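Local coordinates for protein AmbC (Sorangium cellulosum, PDB 5O15) that probably catalyses both dehydration and cyclisation of a polyketide intermediate as the bifunctional dehydratase-cyclase domain of ambruticin biosynthesis, at residues W165-A168 / L169-V173; L213-A216 / A217-A220. All coordinates share one frame; numbering follows the deposited sequence.

The two interactions illustrate how side chains one helical turn apart behave differently at the margin and in the core of a fold. Interaction 1, the short helical turn within W165-V173, is partly buried; it works through backbone bonds, a carboxylate returning to the start of the helix, and an indole face. Interaction 2, L213-A220, lies deep within helix 211-225, where alanines and leucines leave one aspartate-glutamine pair as the polar side-chain contact. Their centres are about 14 Å apart and the two contacts do not touch, yet helix 211-225 serves both: interaction 2 lies along it, while R223 of the same helix forms a salt bridge with D170 of interaction 1.

Interaction 1 (W165-A168 / L169-V173); sequences WVEA and LDAWV
V166 and D170 are joined twice. The amide of V166 gives a nearly straight bond (169°) to D170 OD2, 2.9 Å from V166 N, and enters on the anti lone pair of that oxygen. In return D170 N donates to V166 O over 2.8 Å, and the same oxygen accepts a second bond from L169 N. With CG of D170 anti to its own carbonyl carbon (chi1 -68°), the carboxylate swings back beside the backbone N, toward the start of the helix. A further backbone bond, A171 N to E167 O at 3.0 Å, continues the turn.

V166 is at the N-cap position of the short helix 167-170 of this double hotdog protein. Its own N-H is taken up by the carboxylate of D170, four residues on, while its carbonyl serves the first turn. The other oxygen, D170 OD1, forms a salt bridge with R223 of helix 211-225, tying the turn to a neighbouring element.

The aromatic contact is a CH-pi interaction. CB of D170 sits over the six-membered ring of W165, 3.6 Å from its centroid. The rim of that indole is occupied as well: NE1 of W165 donates to E167 OE1 at 2.8 Å, close to the ring plane but from above the plane of the carboxylate. E167 bends at chi2 (79°), and its OE2 lies 3.5 Å from A171 CB. At the other aromatic ring, A168 O lies at the edge of W172, 3.3 Å from CD1.

Interaction 2 (L213-A216 / A217-A220); sequences LLDA and ALQA
Q219 lies back along its helix against D215 and A216, and its side chain can be traced atom by atom. CB starts 3.5 Å from A216 O. A chi1 of -66° places CG beside the backbone N, against the preceding turn, where it comes 3.4 Å from D215 O, the acceptor of the Q219 backbone amide. Beyond CG the chain is extended; CD passes over A216, 3.6 Å from its CA. The amide then divides its work. NE2 donates to D215 OD2 at 2.9 Å in an almost perfectly straight bond (177°), lying in the plane of its own amide and meeting the oxygen on its anti side. OE1 turns the other way and accepts from the backbone N of G179, so both ends of the buried amide are engaged and its rotation is fixed. The carboxylate and amide planes stand 52° apart. A leucine here would probably leave D215 OD2 without this donor and the G179 amide without its acceptor, freeing the carboxylate to turn. The other oxygen of D215, OD1, lies 3.8 Å from L218 CD1, and F177 touches both D215 and Q219. Aspartate and glutamine four residues apart on a buried helix match the D-x-x-x-Q signature of polyketide synthase dehydratase domains, in whose double hotdog fold the aspartate of related enzymes belongs to the active site.

Interaction 1 (W165-A168 / L169-V173)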
ATOM      1  N   TRP A 165       0.762  18.886  12.890  1.00 12.74           N
ATOM      2  CA  TRP A 165       1.251  17.716  13.593  1.00 12.36           C
ATOM      3  C   TRP A 165       0.111  16.733  13.821  1.00 12.74           C
ATOM      4  O   TRP A 165      -0.975  17.096  14.287  1.00 13.05           O
ATOM      5  CB  TRP A 165       1.813  18.192  14.930  1.00 12.35           C
ATOM      6  CG  TRP A 165       2.356  17.087  15.777  1.00 12.24           C
ATOM      7  CD1 TRP A 165       1.673  16.387  16.721  1.00 12.92           C
ATOM      8  CD2 TRP A 165       3.703  16.640  15.825  1.00 11.76           C
ATOM      9  NE1 TRP A 165       2.520  15.495  17.336  1.00 12.75           N
ATOM     10  CE2 TRP A 165       3.777  15.646  16.819  1.00 12.48           C
ATOM     11  CE3 TRP A 165       4.876  17.009  15.155  1.00 12.88           C
ATOM     12  CZ2 TRP A 165       4.956  14.999  17.148  1.00 13.27           C
ATOM     13  CZ3 TRP A 165       6.057  16.371  15.480  1.00 14.04           C
ATOM     14  CH2 TRP A 165       6.088  15.373  16.484  1.00 14.48           C
ATOM     15  N   VAL A 166       0.381  15.478  13.496  1.00 12.04           N
ATOM     16  CA  VAL A 166      -0.489  14.340  13.798  1.00 12.40           C
ATOM     17  C   VAL A 166       0.391  13.383  14.575  1.00 11.96           C
ATOM     18  O   VAL A 166       1.314  12.794  14.008  1.00 12.36           O
ATOM     19  CB  VAL A 166      -1.020  13.681  12.515  1.00 12.89           C
ATOM     20  CG1 VAL A 166      -1.820  12.424  12.846  1.00 15.00           C
ATOM     21  CG2 VAL A 166      -1.896  14.630  11.749  1.00 14.65           C
ATOM     22  N   GLU A 167       0.137  13.224  15.874  1.00 12.50           N
ATOM     23  CA  GLU A 167       1.068  12.470  16.712  1.00 12.64           C
ATOM     24  C   GLU A 167       1.344  11.087  16.141  1.00 12.78           C
ATOM     25  O   GLU A 167       2.489  10.654  16.086  1.00 12.90           O
ATOM     26  CB  GLU A 167       0.509  12.365  18.121  1.00 13.07           C
ATOM     27  CG  GLU A 167       1.403  11.682  19.124  1.00 13.60           C
ATOM     28  CD  GLU A 167       2.530  12.534  19.680  1.00 13.50           C
ATOM     29  OE1 GLU A 167       2.498  13.780  19.549  1.00 13.95           O
ATOM     30  OE2 GLU A 167       3.444  11.952  20.267  1.00 14.96           O
ATOM     31  N   ALA A 168       0.291  10.371  15.725  1.00 13.53           N
ATOM     32  CA  ALA A 168       0.446   8.977  15.302  1.00 14.45           C
ATOM     33  C   ALA A 168       1.350   8.837  14.089  1.00 14.06           C
ATOM     34  O   ALA A 168       1.886   7.740  13.865  1.00 16.02           O
ATOM     35  CB  ALA A 168      -0.934   8.350  15.055  1.00 17.06           C
ATOM     36  N   LEU A 169       1.504   9.879  13.269  1.00 13.67           N
ATOM     37  CA  LEU A 169       2.446   9.870  12.161  1.00 13.08           C
ATOM     38  C   LEU A 169       3.761  10.531  12.558  1.00 12.70           C
ATOM     39  O   LEU A 169       4.835   9.941  12.509  1.00 13.61           O
ATOM     40  CB  LEU A 169       1.857  10.567  10.939  1.00 14.23           C
ATOM     41  CG  LEU A 169       0.649   9.868  10.328  1.00 15.17           C
ATOM     42  CD1 LEU A 169       0.128  10.689   9.196  1.00 18.04           C
ATOM     43  CD2 LEU A 169       1.015   8.457   9.809  1.00 18.37           C
ATOM     44  N   ASP A 170       3.680  11.808  12.955  1.00 12.12           N
ATOM     45  CA  ASP A 170       4.843  12.675  13.089  1.00 13.06           C
ATOM     46  C   ASP A 170       5.746  12.267  14.237  1.00 12.71           C
ATOM     47  O   ASP A 170       6.935  12.599  14.209  1.00 13.83           O
ATOM     48  CB  ASP A 170       4.395  14.142  13.168  1.00 12.25           C
ATOM     49  CG  ASP A 170       3.815  14.597  11.875  1.00 12.59           C
ATOM     50  OD1 ASP A 170       4.480  14.395  10.840  1.00 13.93           O
ATOM     51  OD2 ASP A 170       2.688  15.125  11.837  1.00 13.60           O
ATOM     52  N   ALA A 171       5.232  11.624  15.274  1.00 12.69           N
ATOM     53  CA  ALA A 171       6.114  11.172  16.338  1.00 12.81           C
ATOM     54  C   ALA A 171       7.010  10.026  15.919  1.00 13.01           C
ATOM     55  O   ALA A 171       7.974   9.719  16.626  1.00 14.21           O
ATOM     56  CB  ALA A 171       5.313  10.773  17.567  1.00 13.28           C
ATOM     57  N   TRP A 172       6.690   9.358  14.796  1.00 13.42           N
ATOM     58  CA  TRP A 172       7.245   8.040  14.542  1.00 13.34           C
ATOM     59  C   TRP A 172       7.957   7.894  13.208  1.00 14.21           C
ATOM     60  O   TRP A 172       9.022   7.283  13.149  1.00 15.30           O
ATOM     61  CB  TRP A 172       6.119   7.012  14.628  1.00 14.53           C
ATOM     62  CG  TRP A 172       5.450   6.934  15.953  1.00 14.69           C
ATOM     63  CD1 TRP A 172       4.175   7.276  16.227  1.00 14.86           C
ATOM     64  CD2 TRP A 172       6.035   6.518  17.184  1.00 15.70           C
ATOM     65  NE1 TRP A 172       3.907   7.078  17.553  1.00 16.19           N
ATOM     66  CE2 TRP A 172       5.034   6.602  18.163  1.00 16.41           C
ATOM     67  CE3 TRP A 172       7.306   6.064  17.551  1.00 17.47           C
ATOM     68  CZ2 TRP A 172       5.246   6.219  19.487  1.00 19.68           C
ATOM     69  CZ3 TRP A 172       7.522   5.696  18.878  1.00 20.48           C
ATOM     70  CH2 TRP A 172       6.493   5.781  19.820  1.00 20.32           C
ATOM     71  N   VAL A 173       7.336   8.304  12.109  1.00 13.29           N
ATOM     72  CA  VAL A 173       7.824   7.834  10.823  1.00 14.64           C
ATOM     73  C   VAL A 173       9.053   8.619  10.393  1.00 13.62           C
ATOM     74  O   VAL A 173       9.311   9.762  10.812  1.00 15.33           O
ATOM     75  CB  VAL A 173       6.749   7.882   9.743  1.00 16.65           C
ATOM     76  CG1 VAL A 173       5.522   7.139  10.150  1.00 17.77           C
ATOM     77  CG2 VAL A 173       6.413   9.264   9.318  1.00 16.26           C
TER

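Interaction 2 (L213-A216 / A217-A220)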
ATOM      1  N   LEU A 213       4.841   5.445  -2.082  1.00 12.98           N
ATOM      2  CA  LEU A 213       4.002   6.353  -2.838  1.00 13.80           C
ATOM      3  C   LEU A 213       2.527   6.014  -2.656  1.00 11.95           C
ATOM      4  O   LEU A 213       1.711   6.900  -2.386  1.00 13.13           O
ATOM      5  CB  LEU A 213       4.457   6.350  -4.298  1.00 14.82           C
ATOM      6  CG  LEU A 213       3.779   7.325  -5.234  1.00 14.89           C
ATOM      7  CD1 LEU A 213       3.945   8.777  -4.768  1.00 14.06           C
ATOM      8  CD2 LEU A 213       4.346   7.167  -6.593  1.00 15.91           C
ATOM      9  N   LEU A 214       2.163   4.713  -2.709  1.00 12.60           N
ATOM     10  CA  LEU A 214       0.792   4.375  -2.370  1.00 12.75           C
ATOM     11  C   LEU A 214       0.500   4.713  -0.903  1.00 13.12           C
ATOM     12  O   LEU A 214      -0.585   5.207  -0.584  1.00 13.58           O
ATOM     13  CB  LEU A 214       0.510   2.907  -2.689  1.00 13.22           C
ATOM     14  CG  LEU A 214      -0.922   2.461  -2.373  1.00 13.36           C
ATOM     15  CD1 LEU A 214      -1.942   3.278  -3.181  1.00 13.78           C
ATOM     16  CD2 LEU A 214      -1.111   0.951  -2.675  1.00 14.20           C
ATOM     17  N   ASP A 215       1.467   4.506  -0.011  1.00 13.04           N
ATOM     18  CA  ASP A 215       1.242   4.859   1.386  1.00 12.07           C
ATOM     19  C   ASP A 215       0.987   6.354   1.573  1.00 11.94           C
ATOM     20  O   ASP A 215       0.250   6.750   2.483  1.00 13.14           O
ATOM     21  CB  ASP A 215       2.409   4.420   2.253  1.00 14.40           C
ATOM     22  CG  ASP A 215       2.085   4.526   3.713  1.00 15.23           C
ATOM     23  OD1 ASP A 215       1.367   3.644   4.225  1.00 16.55           O
ATOM     24  OD2 ASP A 215       2.533   5.489   4.370  1.00 16.27           O
ATOM     25  N   ALA A 216       1.536   7.189   0.693  1.00 12.15           N
ATOM     26  CA  ALA A 216       1.286   8.627   0.791  1.00 12.55           C
ATOM     27  C   ALA A 216      -0.182   8.963   0.592  1.00 11.92           C
ATOM     28  O   ALA A 216      -0.674   9.937   1.169  1.00 11.89           O
ATOM     29  CB  ALA A 216       2.204   9.373  -0.178  1.00 13.39           C
ATOM     30  N   ALA A 217      -0.910   8.187  -0.225  1.00 11.63           N
ATOM     31  CA  ALA A 217      -2.342   8.414  -0.313  1.00 12.73           C
ATOM     32  C   ALA A 217      -3.023   8.165   1.026  1.00 12.60           C
ATOM     33  O   ALA A 217      -3.948   8.898   1.417  1.00 13.23           O
ATOM     34  CB  ALA A 217      -2.950   7.555  -1.404  1.00 12.95           C
ATOM     35  N   LEU A 218      -2.576   7.124   1.743  1.00 13.11           N
ATOM     36  CA  LEU A 218      -3.078   6.861   3.088  1.00 13.30           C
ATOM     37  C   LEU A 218      -2.696   7.976   4.056  1.00 12.73           C
ATOM     38  O   LEU A 218      -3.508   8.368   4.901  1.00 14.29           O
ATOM     39  CB  LEU A 218      -2.549   5.520   3.603  1.00 13.81           C
ATOM     40  CG  LEU A 218      -2.791   4.303   2.711  1.00 16.32           C
ATOM     41  CD1 LEU A 218      -2.255   3.074   3.415  1.00 16.76           C
ATOM     42  CD2 LEU A 218      -4.254   4.196   2.364  1.00 20.97           C
ATOM     43  N   GLN A 219      -1.465   8.490   3.957  1.00 12.65           N
ATOM     44  CA  GLN A 219      -1.052   9.614   4.798  1.00 12.88           C
ATOM     45  C   GLN A 219      -1.980  10.805   4.590  1.00 12.61           C
ATOM     46  O   GLN A 219      -2.336  11.496   5.548  1.00 12.45           O
ATOM     47  CB  GLN A 219       0.382  10.018   4.465  1.00 13.11           C
ATOM     48  CG  GLN A 219       1.452   8.992   4.799  1.00 14.09           C
ATOM     49  CD  GLN A 219       2.704   9.227   3.998  1.00 13.45           C
ATOM     50  OE1 GLN A 219       3.052  10.379   3.717  1.00 13.26           O
ATOM     51  NE2 GLN A 219       3.379   8.143   3.591  1.00 13.92           N
ATOM     52  N   ALA A 220      -2.340  11.089   3.332  1.00 12.05           N
ATOM     53  CA  ALA A 220      -3.202  12.236   3.065  1.00 13.31           C
ATOM     54  C   ALA A 220      -4.553  12.047   3.727  1.00 12.54           C
ATOM     55  O   ALA A 220      -5.097  12.980   4.336  1.00 14.01           O
ATOM     56  CB  ALA A 220      -3.356  12.416   1.555  1.00 12.87           C
TER